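Side-chain contact in PA14 domain-containing protein (PDB 6QDI), which probably senses plant-biomass polysaccharides outside the cell through tandem calcium-binding PA14 domains, as part of a membrane-bound RsgI-type anti-sigma factor: residues A[32-36]-A[37-41]. Residues are numbered along the deposited sequence; the frame is centred on the assembly and turned at random.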
ATOM      1  N   VAL A  32      -5.878 -16.278   3.901  1.00 12.74           N
ATOM      2  CA  VAL A  32      -6.270 -15.434   2.769  1.00 12.10           C
ATOM      3  C   VAL A  32      -7.039 -14.213   3.223  1.00 11.08           C
ATOM      4  O   VAL A  32      -7.593 -13.498   2.375  1.00 14.11           O
ATOM      5  CB  VAL A  32      -7.052 -16.187   1.663  1.00 13.97           C
ATOM      6  CG1 VAL A  32      -6.129 -17.212   1.024  1.00 16.37           C
ATOM      7  CG2 VAL A  32      -8.306 -16.838   2.186  1.00 16.05           C
ATOM      8  N   ASN A  33      -7.106 -13.944   4.521  1.00 11.73           N
ATOM      9  CA  ASN A  33      -7.835 -12.775   5.024  1.00 13.35           C
ATOM     10  C   ASN A  33      -6.912 -11.667   5.402  1.00 11.18           C
ATOM     11  O   ASN A  33      -5.721 -11.839   5.498  1.00 13.25           O
ATOM     12  CB  ASN A  33      -8.657 -13.163   6.213  1.00 16.49           C
ATOM     13  CG  ASN A  33      -9.818 -14.007   5.792  1.00 22.15           C
ATOM     14  OD1 ASN A  33     -10.475 -13.725   4.762  1.00 25.67           O
ATOM     15  ND2 ASN A  33     -10.048 -15.064   6.511  1.00 28.51           N
ATOM     16  N   SER A  34      -7.490 -10.526   5.643  1.00 12.38           N
ATOM     17  CA  SER A  34      -6.782  -9.356   5.931  1.00 13.68           C
ATOM     18  C   SER A  34      -6.087  -9.364   7.307  1.00 11.89           C
ATOM     19  O   SER A  34      -6.601 -10.012   8.237  1.00 13.56           O
ATOM     20  CB  SER A  34      -7.892  -8.274   5.913  1.00 16.38           C
ATOM     21  OG  SER A  34      -7.375  -7.064   6.209  1.00 16.33           O
ATOM     22  N   PRO A  35      -5.030  -8.554   7.506  1.00 11.44           N
ATOM     23  CA  PRO A  35      -4.535  -8.410   8.883  1.00 11.43           C
ATOM     24  C   PRO A  35      -5.405  -7.622   9.815  1.00 12.85           C
ATOM     25  O   PRO A  35      -5.170  -7.681  11.025  1.00 16.07           O
ATOM     26  CB  PRO A  35      -3.199  -7.653   8.749  1.00 13.22           C
ATOM     27  CG  PRO A  35      -2.859  -7.702   7.351  0.60 13.57           C
ATOM     28  CD  PRO A  35      -4.114  -7.909   6.546  1.00 12.87           C
ATOM     29  N   ALA A  36      -6.322  -6.831   9.301  1.00 11.92           N
ATOM     30  CA  ALA A  36      -7.080  -5.924  10.167  1.00 12.85           C
ATOM     31  C   ALA A  36      -8.277  -5.419   9.405  1.00 12.21           C
ATOM     32  O   ALA A  36      -8.227  -5.319   8.172  1.00 12.67           O
ATOM     33  CB  ALA A  36      -6.193  -4.762  10.598  1.00 14.98           C
ATOM     34  N   LYS A  37      -9.321  -4.992  10.140  1.00 13.81           N
ATOM     35  CA  LYS A  37     -10.534  -4.532   9.466  1.00 14.27           C
ATOM     36  C   LYS A  37     -10.289  -3.310   8.572  1.00 12.38           C
ATOM     37  O   LYS A  37     -10.996  -3.104   7.594  1.00 15.66           O
ATOM     38  CB  LYS A  37     -11.635  -4.277  10.483  1.00 17.63           C
ATOM     39  CG  LYS A  37     -11.420  -3.107  11.406  1.00 17.44           C
ATOM     40  CD  LYS A  37     -12.555  -2.995  12.405  1.00 20.09           C
ATOM     41  CE  LYS A  37     -12.485  -1.731  13.243  1.00 22.69           C
ATOM     42  NZ  LYS A  37     -11.241  -1.647  14.053  1.00 23.80           N
ATOM     43  N   GLU A  38      -9.254  -2.526   8.895  1.00 12.90           N
ATOM     44  CA  GLU A  38      -8.923  -1.331   8.153  1.00 13.06           C
ATOM     45  C   GLU A  38      -8.278  -1.618   6.802  1.00 12.36           C
ATOM     46  O   GLU A  38      -8.174  -0.710   5.977  1.00 13.95           O
ATOM     47  CB  GLU A  38      -7.979  -0.425   8.960  1.00 13.54           C
ATOM     48  CG  GLU A  38      -8.616   0.233  10.170  1.00 15.38           C
ATOM     49  CD  GLU A  38      -8.675  -0.654  11.401  1.00 16.21           C
ATOM     50  OE1 GLU A  38      -8.155  -1.802  11.396  1.00 15.32           O
ATOM     51  OE2 GLU A  38      -9.252  -0.197  12.423  1.00 20.15           O
ATOM     52  N   ILE A  39      -7.796  -2.838   6.601  1.00 10.87           N
ATOM     53  CA  ILE A  39      -7.127  -3.240   5.371  1.00 10.25           C
ATOM     54  C   ILE A  39      -8.135  -4.014   4.550  1.00 10.28           C
ATOM     55  O   ILE A  39      -8.673  -5.041   5.026  1.00 12.11           O
ATOM     56  CB  ILE A  39      -5.886  -4.103   5.712  1.00  9.75           C
ATOM     57  CG1 ILE A  39      -4.826  -3.264   6.435  1.00 10.97           C
ATOM     58  CG2 ILE A  39      -5.263  -4.738   4.472  1.00  8.81           C
ATOM     59  CD1 ILE A  39      -4.130  -2.240   5.549  1.00 11.71           C
ATOM     60  N   ARG A  40      -8.368  -3.565   3.321  1.00 10.11           N
ATOM     61  CA  ARG A  40      -9.318  -4.221   2.412  1.00 11.68           C
ATOM     62  C   ARG A  40      -8.939  -5.702   2.289  1.00 10.34           C
ATOM     63  O   ARG A  40      -7.767  -6.061   2.081  1.00  9.70           O
ATOM     64  CB  ARG A  40      -9.286  -3.542   1.016  1.00 13.54           C
ATOM     65  CG  ARG A  40     -10.337  -4.078   0.027  1.00 18.32           C
ATOM     66  CD  ARG A  40     -11.645  -3.304   0.174  1.00 21.30           C
ATOM     67  NE  ARG A  40     -11.258  -1.960  -0.171  1.00 26.50           N
ATOM     68  CZ  ARG A  40     -11.369  -1.402  -1.363  1.00 21.98           C
ATOM     69  NH1 ARG A  40     -11.953  -2.038  -2.331  1.00 16.96           N
ATOM     70  NH2 ARG A  40     -10.856  -0.181  -1.571  1.00 22.78           N
ATOM     71  N   ASN A  41      -9.941  -6.565   2.330  1.00  9.92           N
ATOM     72  CA  ASN A  41      -9.744  -8.023   2.307  1.00  9.99           C
ATOM     73  C   ASN A  41      -9.661  -8.514   0.865  1.00  9.11           C
ATOM     74  O   ASN A  41     -10.515  -9.268   0.407  1.00 10.45           O
ATOM     75  CB  ASN A  41     -10.874  -8.734   3.066  1.00 11.19           C
ATOM     76  CG  ASN A  41     -10.589 -10.171   3.243  1.00 12.72           C
ATOM     77  OD1 ASN A  41      -9.415 -10.587   3.199  1.00 14.58           O
ATOM     78  ND2 ASN A  41     -11.630 -10.951   3.520  1.00 15.30           N
TER
HETATM   79  O   HOH W   1      -6.948 -10.494   2.165  1.00 12.81           O
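Ala36 and Ile39 close a type I beta turn, the N of Ile39 donating to the O of Ala36 over 3.0 Å, and from this turn the irregular chain doubles back until the CA atoms of Ser34 and Asn41 lie 4.9 Å apart. Inside the hairpin-like bend sits the hydroxyl of Ser34. OG of Ser34 lies 2.7 Å from the O of Ile39 and 2.8 Å from the O of Ala36, swung away from its backbone N by a chi1 of 179°; its single proton can serve either carbonyl. Nearer the open end, the two asparagine amides meet with their planes 55° apart: ND2 of Asn41 gives a rather long bond of 3.3 Å to OD1 of Asn33, arriving tilted from the carbonyl plane. The other branch of the Asn41 amide, OD1, accepts from a water that also donates to the O of Val32. At the turn itself, Lys37 bends at its last torsion (chi4 -61°), setting NZ of Lys37 3.0 Å from OE2 of Glu38 in a salt bridge, above the carboxylate plane. CD of Pro35 meets CG2 of Ile39 at 4.0 Å, and both residues pack on Tyr8 and Tyr45. The loop links strands 27-31 and 44-53 of the first PA14 domain; the N of Arg40 donates to calcium ligand Asp10, while its guanidinium salt-bridges Asp176 and hydrogen-bonds Tyr161 in strands 170-176 and 157-162 of the second.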